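Local atomic coordinates of alkaline serine protease AL20 (Nesterenkonia abyssinica, PDB entry 3CP7), a protein that hydrolyses peptide bonds as a thermostable, trypsin-like serine protease, probably secreted and active under alkaline conditions. Residues 60-64 and 137-141; 123-128 and 172-178; 25-29 and 111-115; 157-163 and 196-202. One frame throughout, in Å; residues are numbered along the deposited sequence.

Interaction 1 (60-64 and 137-141); sequences AYDYG and NGQEL
Tyr61 meets Gln139 where two surface loops of the trypsin-like fold close on each other: loop 60-64 follows a barrel strand, and loop 137-141 leads into strand 142-150 of the second sheet. The Tyr61 hydroxyl donates to the side-chain amide (OH to Gln139 OE1 2.9 Å), with ring and amide planes 71° apart. The Gln139 chain bends at chi2 (-48°), which turns its amide toward that hydroxyl while CB stays at the Tyr63 ring. The other end of the amide is held too, Gln139 NE2 giving a hydrogen bond to Asn137 O at 3.2 Å, which fixes the way the group is turned. With an alanine here CB would remain, but the Tyr61 hydroxyl and Asn137 O would probably be left without their mates. Asp62 brings its CA to 3.6 Å from Gln139 O, a CA-H...O contact. Gln139 O also accepts from Tyr63 N at 3.0 Å. One face of the Tyr63 ring is covered by Gln139 CB in a CH-pi contact, 3.5 Å from the ring centroid. Beyond the ring, Tyr63 OH is gripped twice: it donates to the anti lone pair of Glu140 OE2 (2.5 Å) and accepts from Asn137 ND2 (3.0 Å), while Asn137 OD1 takes the backbone N of Gln139 in an Asx turn.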
loop_
_atom_site.group_PDB
_atom_site.type_symbol
_atom_site.label_atom_id
_atom_site.label_comp_id
_atom_site.label_asym_id
_atom_site.label_seq_id
_atom_site.Cartn_x
_atom_site.Cartn_y
_atom_site.Cartn_z
ATOM N N ALA A 60 14.544 21.610 1.347
ATOM C CA ALA A 60 14.961 23.020 1.335
ATOM C C ALA A 60 15.456 23.494 -0.036
ATOM O O ALA A 60 16.276 24.415 -0.125
ATOM C CB ALA A 60 16.033 23.284 2.427
ATOM N N TYR A 61 14.943 22.882 -1.099
ATOM C CA TYR A 61 15.247 23.313 -2.467
ATOM C C TYR A 61 15.047 24.825 -2.606
ATOM O O TYR A 61 14.066 25.382 -2.100
ATOM C CB TYR A 61 14.330 22.575 -3.444
ATOM C CG TYR A 61 14.708 22.728 -4.900
ATOM C CD1 TYR A 61 14.243 23.803 -5.646
ATOM C CD2 TYR A 61 15.498 21.776 -5.536
ATOM C CE1 TYR A 61 14.591 23.955 -6.987
ATOM C CE2 TYR A 61 15.841 21.905 -6.880
ATOM C CZ TYR A 61 15.372 22.999 -7.594
ATOM O OH TYR A 61 15.716 23.127 -8.926
ATOM N N ASP A 62 15.987 25.488 -3.284
ATOM C CA ASP A 62 15.957 26.940 -3.471
ATOM C C ASP A 62 16.828 27.273 -4.672
ATOM O O ASP A 62 18.049 27.386 -4.535
ATOM C CB ASP A 62 16.488 27.646 -2.214
ATOM C CG ASP A 62 16.464 29.165 -2.327
ATOM O OD1 ASP A 62 16.111 29.704 -3.393
ATOM O OD2 ASP A 62 16.804 29.827 -1.321
ATOM N N TYR A 63 16.210 27.400 -5.848
ATOM C CA TYR A 63 16.959 27.541 -7.113
ATOM C C TYR A 63 18.061 26.480 -7.220
ATOM O O TYR A 63 19.215 26.775 -7.574
ATOM C CB TYR A 63 17.507 28.974 -7.280
ATOM C CG TYR A 63 16.411 29.965 -7.606
ATOM C CD1 TYR A 63 15.652 30.552 -6.598
ATOM C CD2 TYR A 63 16.108 30.293 -8.931
ATOM C CE1 TYR A 63 14.626 31.449 -6.886
ATOM C CE2 TYR A 63 15.080 31.191 -9.234
ATOM C CZ TYR A 63 14.342 31.760 -8.211
ATOM O OH TYR A 63 13.325 32.638 -8.502
ATOM N N GLY A 64 17.686 25.239 -6.906
ATOM C CA GLY A 64 18.613 24.116 -6.895
ATOM C C GLY A 64 18.612 23.425 -5.545
ATOM O O GLY A 64 18.058 23.934 -4.568
ATOM N N ASN A 137 7.975 29.494 -10.982
ATOM C CA ASN A 137 9.058 28.937 -11.785
ATOM C C ASN A 137 9.599 27.619 -11.252
ATOM O O ASN A 137 10.566 27.080 -11.783
ATOM C CB ASN A 137 10.185 29.966 -11.971
ATOM C CG ASN A 137 10.840 30.375 -10.660
ATOM O OD1 ASN A 137 10.667 29.721 -9.629
ATOM N ND2 ASN A 137 11.593 31.473 -10.689
ATOM N N GLY A 138 8.964 27.109 -10.198
ATOM C CA GLY A 138 9.336 25.807 -9.637
ATOM C C GLY A 138 10.512 25.861 -8.686
ATOM O O GLY A 138 10.851 24.854 -8.064
ATOM N N GLN A 139 11.132 27.033 -8.573
ATOM C CA GLN A 139 12.398 27.170 -7.857
ATOM C C GLN A 139 12.246 27.644 -6.422
ATOM O O GLN A 139 13.215 27.612 -5.655
ATOM C CB GLN A 139 13.315 28.136 -8.619
ATOM C CG GLN A 139 13.576 27.723 -10.056
ATOM C CD GLN A 139 13.976 26.264 -10.180
ATOM O OE1 GLN A 139 14.995 25.840 -9.637
ATOM N NE2 GLN A 139 13.162 25.483 -10.887
ATOM N N GLU A 140 11.039 28.080 -6.073
ATOM C CA GLU A 140 10.769 28.809 -4.839
ATOM C C GLU A 140 9.731 28.110 -3.983
ATOM O O GLU A 140 8.800 27.484 -4.495
ATOM C CB GLU A 140 10.267 30.219 -5.157
ATOM C CG GLU A 140 11.250 31.068 -5.954
ATOM C CD GLU A 140 10.782 32.497 -6.148
ATOM O OE1 GLU A 140 9.761 32.901 -5.550
ATOM O OE2 GLU A 140 11.454 33.235 -6.893
ATOM N N LEU A 141 9.887 28.239 -2.674
ATOM C CA LEU A 141 8.867 27.801 -1.738
ATOM C C LEU A 141 7.807 28.890 -1.629
ATOM O O LEU A 141 8.116 30.043 -1.306
ATOM C CB LEU A 141 9.494 27.525 -0.377
ATOM C CG LEU A 141 8.543 27.038 0.714
ATOM C CD1 LEU A 141 8.044 25.622 0.415
ATOM C CD2 LEU A 141 9.258 27.092 2.061
#

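Interaction 2 (123-128 and 172-178); sequences QYYSAY and PWFLGNG
Ser126 and Phe174 form the hydrogen-bonded pair at the middle of this contact: Ser126 N reaches Phe174 O at 2.9 Å, and Phe174 N returns to Ser126 O at 2.8 Å. Further bonds lie to both sides, from Gly176 N to Tyr124 O and from Tyr128 N to Pro172 O. Between them the non-hydrogen-bonded positions bring Tyr125 CA to Phe174 O and Ala127 CA to Pro172 O as CA-H...O contacts.

The axes of 124-128 and 172-175 run antiparallel at 150°, as neighbouring strands of the second sheet of the trypsin-like fold; strand 142-150 flanks 124-128 and strand 183-191 flanks 172-175.

Trp173 turns an edge to Tyr125, its CE3 over the ring centre, with the planes 58° apart and the centroid of the six-membered ring 5.0 Å from that of Tyr125. Chi1 of -70° sets the Tyr125 ring beside its own backbone N, where it also runs alongside Leu175, Tyr125 CE2 to Leu175 CD2 3.6 Å. A leucine in place of this tyrosine would probably leave the Trp173 edge without a ring face to press on. The indole is also held by a hydrogen bond from NE1 to Asn187, and its CD1 lies 3.5 Å from Ala127 CB. On the Ser126 side of the sheet, Tyr128 and Phe174 meet obliquely, CD1 to CD1 3.7 Å.

Backbone geometry shapes the turn that follows: Gly176 and Gly178 both adopt angles at which a side chain would collide with the carbonyl oxygen of the residue before.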
loop_
_atom_site.group_PDB
_atom_site.type_symbol
_atom_site.label_atom_id
_atom_site.label_comp_id
_atom_site.label_asym_id
_atom_site.label_seq_id
_atom_site.Cartn_x
_atom_site.Cartn_y
_atom_site.Cartn_z
ATOM N N GLN A 123 -10.544 23.852 9.987
ATOM C CA GLN A 123 -9.446 24.518 10.681
ATOM C C GLN A 123 -8.700 25.493 9.769
ATOM O O GLN A 123 -8.860 25.467 8.550
ATOM C CB GLN A 123 -8.460 23.485 11.223
ATOM C CG GLN A 123 -9.050 22.494 12.217
ATOM C CD GLN A 123 -9.150 23.063 13.605
ATOM O OE1 GLN A 123 -8.322 22.765 14.471
ATOM N NE2 GLN A 123 -10.146 23.909 13.826
ATOM N N TYR A 124 -7.875 26.341 10.379
ATOM C CA TYR A 124 -7.015 27.264 9.663
ATOM C C TYR A 124 -5.686 26.574 9.332
ATOM O O TYR A 124 -5.083 25.918 10.192
ATOM C CB TYR A 124 -6.760 28.512 10.520
ATOM C CG TYR A 124 -5.936 29.577 9.841
ATOM C CD1 TYR A 124 -6.531 30.560 9.061
ATOM C CD2 TYR A 124 -4.553 29.602 9.984
ATOM C CE1 TYR A 124 -5.766 31.543 8.440
ATOM C CE2 TYR A 124 -3.787 30.572 9.366
ATOM C CZ TYR A 124 -4.393 31.540 8.597
ATOM O OH TYR A 124 -3.612 32.508 7.996
ATOM N N TYR A 125 -5.237 26.755 8.095
ATOM C CA TYR A 125 -4.035 26.110 7.593
ATOM C C TYR A 125 -3.066 27.074 6.952
ATOM O O TYR A 125 -3.457 28.113 6.407
ATOM C CB TYR A 125 -4.396 25.076 6.516
ATOM C CG TYR A 125 -5.099 23.849 7.038
ATOM C CD1 TYR A 125 -6.490 23.749 6.992
ATOM C CD2 TYR A 125 -4.374 22.786 7.593
ATOM C CE1 TYR A 125 -7.145 22.620 7.468
ATOM C CE2 TYR A 125 -5.021 21.650 8.076
ATOM C CZ TYR A 125 -6.418 21.580 8.018
ATOM O OH TYR A 125 -7.089 20.478 8.475
ATOM N N SER A 126 -1.795 26.679 6.994
ATOM C CA SER A 126 -0.745 27.228 6.164
ATOM C C SER A 126 -0.239 26.094 5.274
ATOM O O SER A 126 0.242 25.070 5.780
ATOM C CB SER A 126 0.394 27.744 7.044
ATOM O OG SER A 126 -0.075 28.780 7.891
ATOM N N ALA A 127 -0.389 26.263 3.962
ATOM C CA ALA A 127 0.001 25.234 2.985
ATOM C C ALA A 127 1.208 25.711 2.196
ATOM O O ALA A 127 1.324 26.895 1.892
ATOM C CB ALA A 127 -1.152 24.923 2.050
ATOM N N TYR A 128 2.107 24.789 1.867
ATOM C CA TYR A 128 3.380 25.125 1.235
ATOM C C TYR A 128 3.638 24.247 0.033
ATOM O O TYR A 128 3.160 23.113 -0.030
ATOM C CB TYR A 128 4.532 24.992 2.249
ATOM C CG TYR A 128 4.413 26.027 3.331
ATOM C CD1 TYR A 128 3.599 25.809 4.438
ATOM C CD2 TYR A 128 5.088 27.244 3.233
ATOM C CE1 TYR A 128 3.450 26.778 5.426
ATOM C CE2 TYR A 128 4.950 28.220 4.223
ATOM C CZ TYR A 128 4.122 27.981 5.298
ATOM O OH TYR A 128 3.969 28.921 6.288
ATOM N N PRO A 172 2.824 20.254 2.051
ATOM C CA PRO A 172 2.123 20.061 3.317
ATOM C C PRO A 172 1.106 21.147 3.650
ATOM O O PRO A 172 1.319 22.327 3.333
ATOM C CB PRO A 172 3.255 20.098 4.345
ATOM C CG PRO A 172 4.277 21.009 3.714
ATOM C CD PRO A 172 4.222 20.689 2.241
ATOM N N TRP A 173 0.013 20.738 4.292
ATOM C CA TRP A 173 -0.862 21.667 5.009
ATOM C C TRP A 173 -0.546 21.533 6.487
ATOM O O TRP A 173 -0.673 20.450 7.056
ATOM C CB TRP A 173 -2.323 21.289 4.826
ATOM C CG TRP A 173 -2.923 21.560 3.487
ATOM C CD1 TRP A 173 -2.278 21.644 2.271
ATOM C CD2 TRP A 173 -4.322 21.720 3.216
ATOM N NE1 TRP A 173 -3.201 21.896 1.271
ATOM C CE2 TRP A 173 -4.456 21.925 1.823
ATOM C CE3 TRP A 173 -5.475 21.718 4.023
ATOM C CZ2 TRP A 173 -5.701 22.132 1.218
ATOM C CZ3 TRP A 173 -6.710 21.913 3.418
ATOM C CH2 TRP A 173 -6.815 22.115 2.032
ATOM N N PHE A 174 -0.145 22.637 7.107
ATOM C CA PHE A 174 0.095 22.657 8.549
ATOM C C PHE A 174 -1.053 23.356 9.247
ATOM O O PHE A 174 -1.521 24.409 8.793
ATOM C CB PHE A 174 1.397 23.390 8.875
ATOM C CG PHE A 174 2.608 22.785 8.235
ATOM C CD1 PHE A 174 3.332 23.475 7.275
ATOM C CD2 PHE A 174 3.028 21.516 8.612
ATOM C CE1 PHE A 174 4.465 22.900 6.696
ATOM C CE2 PHE A 174 4.155 20.929 8.026
ATOM C CZ PHE A 174 4.877 21.625 7.078
ATOM N N LEU A 175 -1.513 22.755 10.339
ATOM C CA LEU A 175 -2.462 23.430 11.214
ATOM C C LEU A 175 -1.844 24.723 11.742
ATOM O O LEU A 175 -0.694 24.730 12.182
ATOM C CB LEU A 175 -2.876 22.509 12.361
ATOM C CG LEU A 175 -3.779 21.365 11.897
ATOM C CD1 LEU A 175 -3.787 20.207 12.891
ATOM C CD2 LEU A 175 -5.187 21.869 11.637
ATOM N N GLY A 176 -2.606 25.812 11.674
ATOM C CA GLY A 176 -2.172 27.087 12.242
ATOM C C GLY A 176 -1.342 27.946 11.308
ATOM O O GLY A 176 -1.373 27.758 10.088
ATOM N N ASN A 177 -0.596 28.903 11.870
ATOM C CA ASN A 177 0.160 29.837 11.036
ATOM C C ASN A 177 1.635 29.474 10.999
ATOM O O ASN A 177 2.282 29.306 12.039
ATOM C CB ASN A 177 -0.063 31.317 11.442
ATOM C CG ASN A 177 -0.263 32.254 10.207
ATOM O OD1 ASN A 177 0.673 32.545 9.463
ATOM N ND2 ASN A 177 -1.496 32.697 9.992
ATOM N N GLY A 178 2.154 29.322 9.786
ATOM C CA GLY A 178 3.565 29.041 9.578
ATOM C C GLY A 178 3.884 27.581 9.301
ATOM O O GLY A 178 2.986 26.743 9.156
#

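Interaction 3 (25-29 and 111-115); sequences ANIVA and TASPI
With its CG swung opposite the backbone N (chi1 -173°), Asn26 sends its amide across to Ser113, whose OG sits beside its own backbone N (chi1 -64°). The two groups meet in a nearly straight hydrogen bond, Asn26 ND2 to Ser113 OG 2.9 Å with 174° at the hydrogen, and the serine oxygen lies in the amide plane. Backbone bonds set the register on the next residues: Ser113 N reaches Ile27 O at 2.9 Å and Ala29 N reaches Ser113 O at 2.8 Å. Val28 between them makes a single bridge with Ser113, its CA 3.3 Å from Ser113 O. Apolar contacts are modest. Ile27 CG2 touches Ala112 CB at 3.8 Å, Ala112 CB also comes to 3.5 Å from Ala29 N, and Val28 CG1 approaches Ile115 CD1 at 4.2 Å. The contact thereby ties the end of barrel strand 19-27 to the chain linking the two halves of a trypsin-like fold. Asn26 has other partners, OD1 bonding to His8 ND1 and ND2 to Gln183 OE1. Both ends of this buried amide are thus engaged, so its rotation is fixed by three bonds, and the polar group is satisfied within the protein.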
loop_
_atom_site.group_PDB
_atom_site.type_symbol
_atom_site.label_atom_id
_atom_site.label_comp_id
_atom_site.label_asym_id
_atom_site.label_seq_id
_atom_site.Cartn_x
_atom_site.Cartn_y
_atom_site.Cartn_z
ATOM N N ALA A 25 6.820 17.787 -1.161
ATOM C CA ALA A 25 6.642 16.831 -0.072
ATOM C C ALA A 25 7.199 17.407 1.217
ATOM O O ALA A 25 7.759 18.504 1.231
ATOM C CB ALA A 25 7.323 15.507 -0.402
ATOM N N ASN A 26 7.074 16.645 2.300
ATOM C CA ASN A 26 7.481 17.129 3.604
ATOM C C ASN A 26 7.925 15.996 4.507
ATOM O O ASN A 26 7.229 15.003 4.616
ATOM C CB ASN A 26 6.315 17.887 4.248
ATOM C CG ASN A 26 6.705 18.572 5.551
ATOM O OD1 ASN A 26 7.621 19.399 5.578
ATOM N ND2 ASN A 26 6.006 18.233 6.636
ATOM N N ILE A 27 9.071 16.165 5.172
ATOM C CA ILE A 27 9.534 15.172 6.143
ATOM C C ILE A 27 8.632 15.189 7.373
ATOM O O ILE A 27 8.498 16.220 8.041
ATOM C CB ILE A 27 10.998 15.408 6.603
ATOM C CG1 ILE A 27 11.944 15.492 5.402
ATOM C CG2 ILE A 27 11.432 14.297 7.566
ATOM C CD1 ILE A 27 13.372 15.935 5.771
ATOM N N VAL A 28 8.020 14.043 7.660
ATOM C CA VAL A 28 7.193 13.879 8.856
ATOM C C VAL A 28 7.904 12.940 9.824
ATOM O O VAL A 28 8.603 12.017 9.404
ATOM C CB VAL A 28 5.760 13.372 8.525
ATOM C CG1 VAL A 28 4.971 14.492 7.833
ATOM C CG2 VAL A 28 5.783 12.068 7.693
ATOM N N ALA A 29 7.750 13.207 11.119
ATOM C CA ALA A 29 8.425 12.397 12.142
ATOM C C ALA A 29 8.074 10.935 11.946
ATOM O O ALA A 29 6.903 10.607 11.787
ATOM C CB ALA A 29 8.018 12.854 13.517
ATOM N N THR A 111 15.369 17.562 11.909
ATOM C CA THR A 111 14.014 17.877 12.334
ATOM C C THR A 111 13.008 17.269 11.364
ATOM O O THR A 111 13.384 16.736 10.306
ATOM C CB THR A 111 13.811 19.406 12.476
ATOM O OG1 THR A 111 12.586 19.679 13.170
ATOM C CG2 THR A 111 13.810 20.115 11.121
ATOM N N ALA A 112 11.739 17.316 11.773
ATOM C CA ALA A 112 10.627 16.787 10.991
ATOM C C ALA A 112 9.358 17.387 11.549
ATOM O O ALA A 112 9.310 17.814 12.707
ATOM C CB ALA A 112 10.564 15.274 11.118
ATOM N N SER A 113 8.312 17.413 10.731
ATOM C CA SER A 113 7.007 17.864 11.197
ATOM C C SER A 113 6.278 16.777 11.968
ATOM O O SER A 113 6.329 15.607 11.579
ATOM C CB SER A 113 6.136 18.218 10.003
ATOM O OG SER A 113 6.695 19.295 9.299
ATOM N N PRO A 114 5.540 17.169 13.023
ATOM C CA PRO A 114 4.578 16.223 13.579
ATOM C C PRO A 114 3.457 16.041 12.552
ATOM O O PRO A 114 3.302 16.874 11.649
ATOM C CB PRO A 114 4.046 16.922 14.844
ATOM C CG PRO A 114 4.669 18.271 14.903
ATOM C CD PRO A 114 5.476 18.499 13.660
ATOM N N ILE A 115 2.690 14.973 12.696
ATOM C CA ILE A 115 1.576 14.711 11.784
ATOM C C ILE A 115 0.375 14.335 12.637
ATOM O O ILE A 115 0.512 13.641 13.647
ATOM C CB ILE A 115 1.967 13.636 10.738
ATOM C CG1 ILE A 115 0.859 13.424 9.697
ATOM C CG2 ILE A 115 2.386 12.325 11.424
ATOM C CD1 ILE A 115 1.317 12.603 8.496
#

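Interaction 4 (157-163 and 196-202); sequences TQGIPCN and NVMFGPY
Phe199 lies against Gly159, its ring put there by a chi1 of -66°, with Phe199 CD2 3.5 Å from Gly159 CA. The close fit accounts at least in part for a glycine here, since a CB placed on this backbone would clash with Phe199 CE2 and Val197 CG1. Val197 CG1 comes to 3.5 Å from Ile160 O. On the face carrying Ile160 and Met198, Met198 CB packs on Cys162 CB at 3.6 Å, just past the end of strand 158-161, while the cysteine sulfur goes on to its disulfide with Cys144. Thr157 places OG1 between its backbone N and carbonyl carbon, where it bonds to Tyr189 OH and Ser155 OG, and its methyl CG2 faces Pro201 CA at 4.1 Å. Gln158 OE1 is taken by Gly122 N; its NE2 reaches Gly200 O through a water, 2.9 Å from Gln158 NE2 and 3.1 Å from Gly200 O. Paired antiparallel bonds join Gln158 with Gly200 and Ile160 with Met198, and Cys162 N donates to Asn196 O from above the carbonyl plane (2.8 Å). Two neighbouring strands of the second sheet of a trypsin-like protease are joined here. The side chain of Met198, bent at chi2 and chi3, touches Ser168, next to the probable nucleophile Ser169, consistent with this strand flanking the specificity pocket, as in relatives.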
loop_
_atom_site.group_PDB
_atom_site.type_symbol
_atom_site.label_atom_id
_atom_site.label_comp_id
_atom_site.label_asym_id
_atom_site.label_seq_id
_atom_site.Cartn_x
_atom_site.Cartn_y
_atom_site.Cartn_z
ATOM N N THR A 157 -12.955 15.878 1.054
ATOM C CA THR A 157 -11.830 16.822 0.922
ATOM C C THR A 157 -12.226 18.213 1.424
ATOM O O THR A 157 -13.421 18.507 1.628
ATOM C CB THR A 157 -11.297 16.926 -0.518
ATOM O OG1 THR A 157 -12.306 17.511 -1.346
ATOM C CG2 THR A 157 -10.933 15.549 -1.045
ATOM N N GLN A 158 -11.223 19.055 1.642
ATOM C CA GLN A 158 -11.447 20.443 2.051
ATOM C C GLN A 158 -10.661 21.373 1.155
ATOM O O GLN A 158 -9.623 20.988 0.611
ATOM C CB GLN A 158 -11.018 20.671 3.499
ATOM C CG GLN A 158 -11.685 19.752 4.500
ATOM C CD GLN A 158 -11.358 20.155 5.920
ATOM O OE1 GLN A 158 -12.156 20.813 6.584
ATOM N NE2 GLN A 158 -10.167 19.804 6.381
ATOM N N GLY A 159 -11.157 22.599 1.014
ATOM C CA GLY A 159 -10.502 23.595 0.192
ATOM C C GLY A 159 -10.065 24.796 0.993
ATOM O O GLY A 159 -10.715 25.177 1.970
ATOM N N ILE A 160 -8.945 25.382 0.579
ATOM C CA ILE A 160 -8.495 26.665 1.114
ATOM C C ILE A 160 -8.186 27.646 -0.017
ATOM O O ILE A 160 -7.825 27.235 -1.110
ATOM C CB ILE A 160 -7.232 26.522 2.020
ATOM C CG1 ILE A 160 -6.059 25.855 1.266
ATOM C CG2 ILE A 160 -7.582 25.772 3.299
ATOM C CD1 ILE A 160 -4.731 25.832 2.032
ATOM N N PRO A 161 -8.298 28.959 0.250
ATOM C CA PRO A 161 -7.874 29.915 -0.775
ATOM C C PRO A 161 -6.376 29.777 -1.043
ATOM O O PRO A 161 -5.573 29.797 -0.099
ATOM C CB PRO A 161 -8.196 31.283 -0.153
ATOM C CG PRO A 161 -8.326 31.039 1.315
ATOM C CD PRO A 161 -8.797 29.619 1.475
ATOM N N CYS A 162 -6.005 29.609 -2.308
ATOM C CA CYS A 162 -4.618 29.318 -2.652
ATOM C C CYS A 162 -4.373 29.453 -4.134
ATOM O O CYS A 162 -5.069 28.833 -4.932
ATOM C CB CYS A 162 -4.279 27.884 -2.232
ATOM S SG CYS A 162 -2.551 27.449 -2.445
ATOM N N ASN A 163 -3.362 30.230 -4.493
ATOM C CA ASN A 163 -3.063 30.495 -5.895
ATOM C C ASN A 163 -1.955 29.611 -6.480
ATOM O O ASN A 163 -1.554 29.813 -7.615
ATOM C CB ASN A 163 -2.740 31.989 -6.105
ATOM C CG ASN A 163 -1.430 32.394 -5.462
ATOM O OD1 ASN A 163 -0.819 31.623 -4.728
ATOM N ND2 ASN A 163 -0.994 33.621 -5.734
ATOM N N ASN A 196 -7.972 29.475 -7.876
ATOM C CA ASN A 196 -7.376 29.873 -6.596
ATOM C C ASN A 196 -7.977 29.215 -5.348
ATOM O O ASN A 196 -8.046 29.834 -4.279
ATOM C CB ASN A 196 -7.401 31.403 -6.444
ATOM C CG ASN A 196 -6.623 32.105 -7.530
ATOM O OD1 ASN A 196 -6.962 33.223 -7.923
ATOM N ND2 ASN A 196 -5.594 31.455 -8.040
ATOM N N VAL A 197 -8.418 27.966 -5.481
ATOM C CA VAL A 197 -8.770 27.155 -4.317
ATOM C C VAL A 197 -8.032 25.824 -4.434
ATOM O O VAL A 197 -8.086 25.161 -5.465
ATOM C CB VAL A 197 -10.301 26.948 -4.171
ATOM C CG1 VAL A 197 -10.625 26.101 -2.937
ATOM C CG2 VAL A 197 -11.022 28.295 -4.061
ATOM N N MET A 198 -7.308 25.464 -3.375
ATOM C CA MET A 198 -6.593 24.192 -3.313
ATOM C C MET A 198 -7.339 23.221 -2.411
ATOM O O MET A 198 -7.713 23.568 -1.285
ATOM C CB MET A 198 -5.195 24.407 -2.750
ATOM C CG MET A 198 -4.386 23.110 -2.595
ATOM S SD MET A 198 -3.763 22.477 -4.159
ATOM C CE MET A 198 -2.468 23.692 -4.466
ATOM N N PHE A 199 -7.544 21.999 -2.903
ATOM C CA PHE A 199 -8.164 20.956 -2.107
ATOM C C PHE A 199 -7.138 19.969 -1.614
ATOM O O PHE A 199 -6.164 19.654 -2.306
ATOM C CB PHE A 199 -9.293 20.266 -2.883
ATOM C CG PHE A 199 -10.435 21.190 -3.157
ATOM C CD1 PHE A 199 -10.420 22.008 -4.277
ATOM C CD2 PHE A 199 -11.482 21.306 -2.249
ATOM C CE1 PHE A 199 -11.459 22.919 -4.515
ATOM C CE2 PHE A 199 -12.527 22.218 -2.472
ATOM C CZ PHE A 199 -12.511 23.024 -3.600
ATOM N N GLY A 200 -7.369 19.520 -0.390
ATOM C CA GLY A 200 -6.520 18.530 0.242
ATOM C C GLY A 200 -7.378 17.498 0.925
ATOM O O GLY A 200 -8.452 17.813 1.431
ATOM N N PRO A 201 -6.911 16.249 0.958
ATOM C CA PRO A 201 -7.734 15.187 1.529
ATOM C C PRO A 201 -7.842 15.254 3.047
ATOM O O PRO A 201 -6.926 15.743 3.726
ATOM C CB PRO A 201 -6.997 13.911 1.102
ATOM C CG PRO A 201 -5.545 14.354 1.022
ATOM C CD PRO A 201 -5.628 15.736 0.429
ATOM N N TYR A 202 -8.937 14.726 3.577
ATOM C CA TYR A 202 -9.075 14.632 5.021
ATOM C C TYR A 202 -8.095 13.595 5.573
ATOM O O TYR A 202 -8.040 12.454 5.098
ATOM C CB TYR A 202 -10.520 14.296 5.421
ATOM C CG TYR A 202 -10.712 14.280 6.916
ATOM C CD1 TYR A 202 -10.787 13.073 7.607
ATOM C CD2 TYR A 202 -10.774 15.472 7.639
ATOM C CE1 TYR A 202 -10.937 13.057 8.990
ATOM C CE2 TYR A 202 -10.922 15.458 9.025
ATOM C CZ TYR A 202 -11.012 14.247 9.682
ATOM O OH TYR A 202 -11.144 14.230 11.052
HETATM O O HOH W 1 -8.564 18.204 4.544
#

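Interactions 2 and 4 belong to one sheet and touch each other: their centres lie 11 Å apart, and Trp173 CH2 comes to 3.3 Å from Gln158 O, while Ala127 CB packs on Ile160 CD1 at 3.7 Å. Interaction 2 also reaches interaction 3, Phe174 CE2 lying 3.3 Å from Ser113 OG, so the sheet meets the interdomain linker there. Interaction 1 touches interaction 2 through Leu141 CD1 and Tyr128 CB (4.0 Å), yet its nearest atoms stay about 10 Å from interaction 4. The geometry of Ser169, His41 and Asp91 suggests the catalytic triad; the side chain of Pro201 in interaction 4 lies near these residues without touching them.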